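Local atomic coordinates of glycosyltransferase-stabilizing protein Gtf2 (Streptococcus gordonii, PDB entry 5E9T), a protein that stabilises the glycosyltransferase GtfA and, in complex with it, adds the first GlcNAc from UDP-GlcNAc to the serine-rich repeat adhesin GspB, binding that substrate. Residues M1-D6 with C26-I31; D192-N197 with Q240-T245. One frame throughout, in Å; residues are numbered along the deposited sequence.

Interaction 1. Residues M1-D6 with C26-I31; sequences MIQLFD and CPTIVI
Cys-26, Ile-31 and Gln-3 lose the most surface where 1-6 meets 26-31, the two parallel strands of a beta-alpha-beta unit whose connecting helix is 10-21. The strand axes run 4.7 Å apart at 15°, and the backbone ladder confirms the register: Gln-3 N donates to Pro-27 O, Ile-29 N to Gln-3 O (2.7 Å), Phe-5 N to Ile-29 O and Ile-31 N to Phe-5 O (2.8 Å). Cys-26 precedes the paired part and turns inward; its SG touches the Gln-3 side chain at CG (3.4 Å) and at the amide carbon CD. Gln-3 OE1 meets Thr-28 OG1; this separation is too short to be trusted in detail at 2.92 Å, but OE1 also bonds His-16 ND1 on the connecting helix. At the other end, Ile-31 lies side by side with Asp-6, its CD1 3.7 Å from OD1, while the carboxylate bonds Ser-202 OG through OD2. On the face of Leu-4 and Ile-29, covered by helix 176-186, Leu-4 CD1 rests 3.5 Å from Ile-29 CB. On the face bearing Gln-3 and Phe-5, Thr-28 CG2 meets the edge of the Phe-5 ring, 3.4 Å from CE2.

Interaction 2. Residues D192-N197 with Q240-T245; sequences DHILFN and QLRTQT
Phe-196 and Thr-243 are brought together by their first torsions: CG of Phe-196 sits between the backbone N and the carbonyl carbon (chi1 54°), and in Thr-243 the same position is taken by OG1 (chi1 82°), which places CG2 anti to the carbonyl carbon. That methyl meets the rim of the ring near its plane, 3.4 Å from Phe-196 CE1 and 3.5 Å from CZ, with the two side chains crossing at about a right angle. The guanidinium of Arg-242 reaches Ile-194. The nearest atoms there are Arg-242 NH2 and Ile-194 CG1 at 3.8 Å, with Ile-194 CD1 at 3.9 Å from the same nitrogen; the two side chains again cross near a right angle.

The backbones do not pair. The closest CA atoms, those of Ile-194 and Thr-243, are 8.2 Å apart, because strand 216-219 lies between strands 194-196 and 243-247 in the parallel sheet. The side chains therefore bridge across that middle strand, and helix 201-207 packs on them through Ser-202 and Phe-203 at Phe-196 and Ser-206 at Arg-242 and Thr-243.

Arg-242 NH2 finds its polar partners outside the two segments: it forms a salt bridge with Asp-216 OD1 and donates a hydrogen bond to Leu-191 O. Asp-216 OD1 also accepts from Ile-194 N, so one carboxylate oxygen ties a backbone N-H of one flanking strand to the cation preceding the other. The direct contact is thus apolar at the Phe-196 edge, and at Ile-194 a guanidinium nitrogen touches aliphatic carbons by van der Waals contact, whereas the buried charge of Arg-242 is probably balanced by Asp-216 on the strand between.

Overall arrangement
Interactions 1 and 2 belong to one seven-stranded parallel sheet, whose strand order of 3-2-1-4-5-6-7 and helical crossovers are consistent with a Rossmann-like domain. Their centres are 12 Å apart, and interaction 1 closes along the chain before interaction 2 opens. Strands 2-5 and 194-196 are direct neighbours: Leu-4 N lies 2.8 Å from Leu-195 O and Ile-2 O 3.0 Å from Leu-195 N, both probable hydrogen bonds. Helix 201-207 touches residues of both contacts. The amino-terminal strand thus pairs with a strand nearly two hundred residues later, after the ten-stranded antiparallel sheet, so the domain is assembled from sequence on both sides of that insertion.

Interaction 1. Residues M1-D6 with C26-I31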
HETATM    1  N   MSE B   1      12.345  54.839  -2.356  1.00 76.62           N
HETATM    2  CA  MSE B   1      11.404  54.276  -3.304  1.00 75.29           C
HETATM    3  C   MSE B   1      11.484  52.751  -3.344  1.00 70.83           C
HETATM    4  O   MSE B   1      12.573  52.192  -3.250  1.00 72.99           O
HETATM    5  CB  MSE B   1      11.675  54.864  -4.672  1.00 81.81           C
HETATM    6  CG  MSE B   1      10.464  54.977  -5.526  1.00 94.38           C
HETATM    7 SE   MSE B   1      11.126  55.147  -7.327  1.00100.98          SE
HETATM    8  CE  MSE B   1       9.525  55.174  -8.295  1.00 94.76           C
ATOM      9  N   ILE B   2      10.331  52.084  -3.448  1.00 63.49           N
ATOM     10  CA  ILE B   2      10.271  50.631  -3.565  1.00 54.38           C
ATOM     11  C   ILE B   2       9.145  50.256  -4.515  1.00 55.43           C
ATOM     12  O   ILE B   2       8.127  50.949  -4.611  1.00 53.20           O
ATOM     13  CB  ILE B   2      10.051  49.915  -2.209  1.00 47.61           C
ATOM     14  CG1 ILE B   2       8.721  50.339  -1.578  1.00 48.33           C
ATOM     15  CG2 ILE B   2      11.217  50.142  -1.255  1.00 48.06           C
ATOM     16  CD1 ILE B   2       8.137  49.291  -0.648  1.00 53.00           C
ATOM     17  N   GLN B   3       9.335  49.146  -5.222  1.00 57.77           N
ATOM     18  CA  GLN B   3       8.248  48.463  -5.907  1.00 57.80           C
ATOM     19  C   GLN B   3       7.931  47.186  -5.153  1.00 53.20           C
ATOM     20  O   GLN B   3       8.823  46.370  -4.896  1.00 57.47           O
ATOM     21  CB  GLN B   3       8.588  48.124  -7.355  1.00 61.87           C
ATOM     22  CG  GLN B   3       9.134  49.250  -8.168  1.00 62.96           C
ATOM     23  CD  GLN B   3      10.106  48.744  -9.196  1.00 66.23           C
ATOM     24  OE1 GLN B   3      10.912  47.861  -8.912  1.00 69.76           O
ATOM     25  NE2 GLN B   3      10.042  49.293 -10.398  1.00 71.35           N
ATOM     26  N   LEU B   4       6.668  47.018  -4.800  1.00 48.91           N
ATOM     27  CA  LEU B   4       6.232  45.886  -4.002  1.00 47.39           C
ATOM     28  C   LEU B   4       5.185  45.123  -4.795  1.00 52.29           C
ATOM     29  O   LEU B   4       4.054  45.590  -4.946  1.00 57.01           O
ATOM     30  CB  LEU B   4       5.675  46.380  -2.681  1.00 39.49           C
ATOM     31  CG  LEU B   4       5.264  45.361  -1.650  1.00 34.06           C
ATOM     32  CD1 LEU B   4       6.468  44.851  -0.896  1.00 32.87           C
ATOM     33  CD2 LEU B   4       4.403  46.126  -0.774  1.00 30.53           C
ATOM     34  N   PHE B   5       5.540  43.938  -5.273  1.00 48.75           N
ATOM     35  CA  PHE B   5       4.649  43.161  -6.116  1.00 45.39           C
ATOM     36  C   PHE B   5       4.192  41.918  -5.370  1.00 48.40           C
ATOM     37  O   PHE B   5       5.008  41.215  -4.764  1.00 52.30           O
ATOM     38  CB  PHE B   5       5.324  42.785  -7.436  1.00 46.70           C
ATOM     39  CG  PHE B   5       5.862  43.967  -8.201  1.00 51.32           C
ATOM     40  CD1 PHE B   5       5.003  44.900  -8.762  1.00 54.91           C
ATOM     41  CD2 PHE B   5       7.226  44.133  -8.374  1.00 48.56           C
ATOM     42  CE1 PHE B   5       5.498  45.983  -9.466  1.00 49.97           C
ATOM     43  CE2 PHE B   5       7.723  45.211  -9.081  1.00 47.43           C
ATOM     44  CZ  PHE B   5       6.858  46.137  -9.627  1.00 46.89           C
ATOM     45  N   ASP B   6       2.881  41.666  -5.396  1.00 48.78           N
ATOM     46  CA  ASP B   6       2.344  40.449  -4.802  1.00 54.69           C
ATOM     47  C   ASP B   6       3.015  39.217  -5.393  1.00 55.54           C
ATOM     48  O   ASP B   6       3.675  38.449  -4.685  1.00 55.40           O
ATOM     49  CB  ASP B   6       0.829  40.391  -4.995  1.00 60.85           C
ATOM     50  CG  ASP B   6       0.090  41.272  -4.012  1.00 63.61           C
ATOM     51  OD1 ASP B   6       0.052  40.914  -2.816  1.00 67.64           O
ATOM     52  OD2 ASP B   6      -0.452  42.317  -4.431  1.00 60.06           O
ATOM     53  N   CYS B  26      14.856  51.290  -8.132  1.00 55.33           N
ATOM     54  CA  CYS B  26      14.687  51.280  -6.689  1.00 50.05           C
ATOM     55  C   CYS B  26      14.889  49.808  -6.303  1.00 48.22           C
ATOM     56  O   CYS B  26      15.187  48.982  -7.178  1.00 54.64           O
ATOM     57  CB  CYS B  26      13.269  51.736  -6.300  1.00 52.83           C
ATOM     58  SG  CYS B  26      11.948  50.992  -7.280  1.00 61.18           S
ATOM     59  N   PRO B  27      14.823  49.448  -5.025  1.00 42.05           N
ATOM     60  CA  PRO B  27      14.706  48.029  -4.685  1.00 43.05           C
ATOM     61  C   PRO B  27      13.300  47.515  -4.953  1.00 46.44           C
ATOM     62  O   PRO B  27      12.307  48.240  -4.844  1.00 47.36           O
ATOM     63  CB  PRO B  27      15.042  47.989  -3.190  1.00 42.43           C
ATOM     64  CG  PRO B  27      14.712  49.343  -2.703  1.00 44.68           C
ATOM     65  CD  PRO B  27      15.057  50.274  -3.828  1.00 42.52           C
ATOM     66  N   THR B  28      13.229  46.239  -5.320  1.00 45.87           N
ATOM     67  CA  THR B  28      11.981  45.596  -5.702  1.00 46.68           C
ATOM     68  C   THR B  28      11.716  44.419  -4.775  1.00 47.74           C
ATOM     69  O   THR B  28      12.601  43.587  -4.554  1.00 56.71           O
ATOM     70  CB  THR B  28      12.036  45.134  -7.158  1.00 46.89           C
ATOM     71  OG1 THR B  28      12.295  46.261  -8.002  1.00 53.36           O
ATOM     72  CG2 THR B  28      10.724  44.494  -7.565  1.00 39.33           C
ATOM     73  N   ILE B  29      10.500  44.351  -4.237  1.00 40.19           N
ATOM     74  CA  ILE B  29      10.108  43.314  -3.292  1.00 38.52           C
ATOM     75  C   ILE B  29       8.936  42.546  -3.884  1.00 41.89           C
ATOM     76  O   ILE B  29       7.904  43.140  -4.221  1.00 39.46           O
ATOM     77  CB  ILE B  29       9.728  43.897  -1.922  1.00 34.75           C
ATOM     78  CG1 ILE B  29      10.604  45.103  -1.583  1.00 37.77           C
ATOM     79  CG2 ILE B  29       9.836  42.835  -0.841  1.00 30.90           C
ATOM     80  CD1 ILE B  29      12.000  44.741  -1.172  1.00 34.35           C
ATOM     81  N   VAL B  30       9.091  41.233  -4.007  1.00 40.95           N
ATOM     82  CA  VAL B  30       7.984  40.342  -4.328  1.00 38.48           C
ATOM     83  C   VAL B  30       7.574  39.636  -3.047  1.00 37.69           C
ATOM     84  O   VAL B  30       8.411  39.031  -2.369  1.00 39.80           O
ATOM     85  CB  VAL B  30       8.370  39.331  -5.419  1.00 38.44           C
ATOM     86  CG1 VAL B  30       7.116  38.740  -6.051  1.00 43.53           C
ATOM     87  CG2 VAL B  30       9.244  39.996  -6.466  1.00 39.83           C
ATOM     88  N   ILE B  31       6.289  39.731  -2.699  1.00 36.64           N
ATOM     89  CA  ILE B  31       5.811  39.108  -1.468  1.00 36.51           C
ATOM     90  C   ILE B  31       5.791  37.594  -1.612  1.00 38.17           C
ATOM     91  O   ILE B  31       6.143  36.861  -0.681  1.00 41.36           O
ATOM     92  CB  ILE B  31       4.423  39.653  -1.100  1.00 33.49           C
ATOM     93  CG1 ILE B  31       4.483  41.167  -0.917  1.00 31.24           C
ATOM     94  CG2 ILE B  31       3.897  38.966   0.151  1.00 34.36           C
ATOM     95  CD1 ILE B  31       3.129  41.818  -0.908  1.00 35.39           C
TER

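Interaction 2. Residues D192-N197 with Q240-T245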
ATOM      1  N   ASP B 192       9.398  56.657   0.445  1.00 70.75           N
ATOM      2  CA  ASP B 192       8.795  57.798  -0.264  1.00 77.73           C
ATOM      3  C   ASP B 192       7.545  57.377  -0.981  1.00 78.91           C
ATOM      4  O   ASP B 192       6.495  58.025  -0.888  1.00 78.61           O
ATOM      5  CB  ASP B 192       9.683  58.361  -1.389  1.00 90.91           C
ATOM      6  CG  ASP B 192      11.116  58.543  -1.016  1.00100.89           C
ATOM      7  OD1 ASP B 192      11.909  58.800  -1.922  1.00110.14           O
ATOM      8  OD2 ASP B 192      11.451  58.475   0.154  1.00104.06           O
ATOM      9  N   HIS B 193       7.684  56.300  -1.740  1.00 81.30           N
ATOM     10  CA  HIS B 193       6.723  55.888  -2.733  1.00 80.48           C
ATOM     11  C   HIS B 193       6.725  54.375  -2.744  1.00 74.11           C
ATOM     12  O   HIS B 193       7.790  53.755  -2.696  1.00 76.05           O
ATOM     13  CB  HIS B 193       7.099  56.449  -4.105  1.00 83.31           C
ATOM     14  CG  HIS B 193       6.982  57.938  -4.192  1.00 85.91           C
ATOM     15  ND1 HIS B 193       5.792  58.599  -3.982  1.00 89.88           N
ATOM     16  CD2 HIS B 193       7.904  58.894  -4.454  1.00 84.38           C
ATOM     17  CE1 HIS B 193       5.983  59.898  -4.116  1.00 90.16           C
ATOM     18  NE2 HIS B 193       7.255  60.103  -4.405  1.00 87.70           N
ATOM     19  N   ILE B 194       5.540  53.791  -2.793  1.00 64.10           N
ATOM     20  CA  ILE B 194       5.383  52.358  -2.932  1.00 59.34           C
ATOM     21  C   ILE B 194       4.608  52.147  -4.222  1.00 58.44           C
ATOM     22  O   ILE B 194       3.426  52.493  -4.303  1.00 56.31           O
ATOM     23  CB  ILE B 194       4.650  51.746  -1.730  1.00 59.08           C
ATOM     24  CG1 ILE B 194       5.493  51.880  -0.457  1.00 55.65           C
ATOM     25  CG2 ILE B 194       4.293  50.294  -2.003  1.00 59.50           C
ATOM     26  CD1 ILE B 194       4.802  51.374   0.790  1.00 50.38           C
ATOM     27  N   LEU B 195       5.257  51.601  -5.238  1.00 57.35           N
ATOM     28  CA  LEU B 195       4.539  51.222  -6.445  1.00 55.61           C
ATOM     29  C   LEU B 195       4.252  49.735  -6.359  1.00 58.03           C
ATOM     30  O   LEU B 195       5.168  48.930  -6.161  1.00 61.16           O
ATOM     31  CB  LEU B 195       5.318  51.557  -7.708  1.00 53.22           C
ATOM     32  CG  LEU B 195       5.695  53.016  -7.709  1.00 57.57           C
ATOM     33  CD1 LEU B 195       7.160  52.871  -7.666  1.00 59.10           C
ATOM     34  CD2 LEU B 195       5.294  53.794  -8.948  1.00 58.27           C
ATOM     35  N   PHE B 196       2.979  49.378  -6.492  1.00 57.86           N
ATOM     36  CA  PHE B 196       2.551  48.002  -6.323  1.00 55.98           C
ATOM     37  C   PHE B 196       1.510  47.659  -7.377  1.00 54.94           C
ATOM     38  O   PHE B 196       0.840  48.535  -7.930  1.00 50.06           O
ATOM     39  CB  PHE B 196       2.007  47.756  -4.911  1.00 54.19           C
ATOM     40  CG  PHE B 196       0.930  48.702  -4.502  1.00 49.55           C
ATOM     41  CD1 PHE B 196       1.243  49.935  -3.960  1.00 50.84           C
ATOM     42  CD2 PHE B 196      -0.400  48.350  -4.642  1.00 47.51           C
ATOM     43  CE1 PHE B 196       0.250  50.802  -3.576  1.00 57.60           C
ATOM     44  CE2 PHE B 196      -1.399  49.213  -4.256  1.00 52.82           C
ATOM     45  CZ  PHE B 196      -1.076  50.440  -3.725  1.00 58.40           C
ATOM     46  N   ASN B 197       1.431  46.366  -7.692  1.00 60.21           N
ATOM     47  CA  ASN B 197       0.624  45.868  -8.798  1.00 62.27           C
ATOM     48  C   ASN B 197      -0.710  45.221  -8.424  1.00 61.19           C
ATOM     49  O   ASN B 197      -1.394  44.731  -9.329  1.00 62.44           O
ATOM     50  CB  ASN B 197       1.448  44.879  -9.626  1.00 65.14           C
ATOM     51  CG  ASN B 197       1.907  43.700  -8.816  1.00 73.13           C
ATOM     52  OD1 ASN B 197       2.108  43.814  -7.610  1.00 76.46           O
ATOM     53  ND2 ASN B 197       2.083  42.559  -9.468  1.00 78.04           N
ATOM     54  N   GLN B 240      -7.439  60.110   2.420  1.00 93.21           N
ATOM     55  CA  GLN B 240      -6.237  60.167   3.242  1.00 97.49           C
ATOM     56  C   GLN B 240      -5.219  59.077   2.941  1.00 96.26           C
ATOM     57  O   GLN B 240      -4.091  59.160   3.442  1.00 91.91           O
ATOM     58  CB  GLN B 240      -6.604  60.101   4.729  1.00100.50           C
ATOM     59  CG  GLN B 240      -7.055  61.418   5.346  1.00101.71           C
ATOM     60  CD  GLN B 240      -8.120  61.213   6.384  1.00108.31           C
ATOM     61  OE1 GLN B 240      -7.861  60.649   7.442  1.00117.35           O
ATOM     62  NE2 GLN B 240      -9.331  61.671   6.095  1.00110.00           N
ATOM     63  N   LEU B 241      -5.573  58.064   2.152  1.00 93.06           N
ATOM     64  CA  LEU B 241      -4.703  56.903   2.015  1.00 83.10           C
ATOM     65  C   LEU B 241      -3.436  57.262   1.247  1.00 80.76           C
ATOM     66  O   LEU B 241      -3.418  58.183   0.425  1.00 86.65           O
ATOM     67  CB  LEU B 241      -5.443  55.761   1.318  1.00 79.06           C
ATOM     68  CG  LEU B 241      -6.615  55.154   2.097  1.00 76.98           C
ATOM     69  CD1 LEU B 241      -7.344  54.126   1.249  1.00 69.88           C
ATOM     70  CD2 LEU B 241      -6.136  54.535   3.405  1.00 81.36           C
ATOM     71  N   ARG B 242      -2.360  56.521   1.527  1.00 74.93           N
ATOM     72  CA  ARG B 242      -1.080  56.820   0.896  1.00 67.37           C
ATOM     73  C   ARG B 242      -1.160  56.718  -0.620  1.00 69.58           C
ATOM     74  O   ARG B 242      -0.473  57.457  -1.328  1.00 70.79           O
ATOM     75  CB  ARG B 242       0.010  55.894   1.434  1.00 59.89           C
ATOM     76  CG  ARG B 242       0.502  56.259   2.820  1.00 58.84           C
ATOM     77  CD  ARG B 242       1.633  55.342   3.228  1.00 60.80           C
ATOM     78  NE  ARG B 242       2.598  55.171   2.146  1.00 60.32           N
ATOM     79  CZ  ARG B 242       3.897  55.427   2.258  1.00 59.60           C
ATOM     80  NH1 ARG B 242       4.391  55.852   3.410  1.00 58.44           N
ATOM     81  NH2 ARG B 242       4.705  55.246   1.221  1.00 58.57           N
ATOM     82  N   THR B 243      -2.003  55.838  -1.138  1.00 72.55           N
ATOM     83  CA  THR B 243      -2.162  55.665  -2.578  1.00 71.62           C
ATOM     84  C   THR B 243      -3.439  56.372  -3.014  1.00 74.62           C
ATOM     85  O   THR B 243      -4.539  55.986  -2.604  1.00 69.13           O
ATOM     86  CB  THR B 243      -2.186  54.182  -2.936  1.00 65.72           C
ATOM     87  OG1 THR B 243      -3.495  53.642  -2.716  1.00 64.35           O
ATOM     88  CG2 THR B 243      -1.229  53.466  -2.056  1.00 61.33           C
ATOM     89  N   GLN B 244      -3.280  57.480  -3.740  1.00 81.42           N
ATOM     90  CA  GLN B 244      -4.372  58.164  -4.425  1.00 79.12           C
ATOM     91  C   GLN B 244      -4.385  57.953  -5.941  1.00 75.93           C
ATOM     92  O   GLN B 244      -5.169  58.610  -6.637  1.00 75.17           O
ATOM     93  CB  GLN B 244      -4.355  59.653  -4.079  1.00 78.29           C
ATOM     94  CG  GLN B 244      -4.896  59.917  -2.678  1.00 78.26           C
ATOM     95  CD  GLN B 244      -6.409  60.030  -2.657  1.00 85.19           C
ATOM     96  OE1 GLN B 244      -7.006  60.621  -3.553  1.00 91.35           O
ATOM     97  NE2 GLN B 244      -7.037  59.437  -1.648  1.00 85.52           N
ATOM     98  N   THR B 245      -3.516  57.096  -6.478  1.00 77.99           N
ATOM     99  CA  THR B 245      -3.291  57.009  -7.919  1.00 79.48           C
ATOM    100  C   THR B 245      -3.483  55.582  -8.412  1.00 80.25           C
ATOM    101  O   THR B 245      -2.887  54.650  -7.864  1.00 83.05           O
ATOM    102  CB  THR B 245      -1.880  57.488  -8.259  1.00 76.25           C
ATOM    103  OG1 THR B 245      -1.587  58.668  -7.501  1.00 73.47           O
ATOM    104  CG2 THR B 245      -1.765  57.792  -9.741  1.00 73.01           C
TER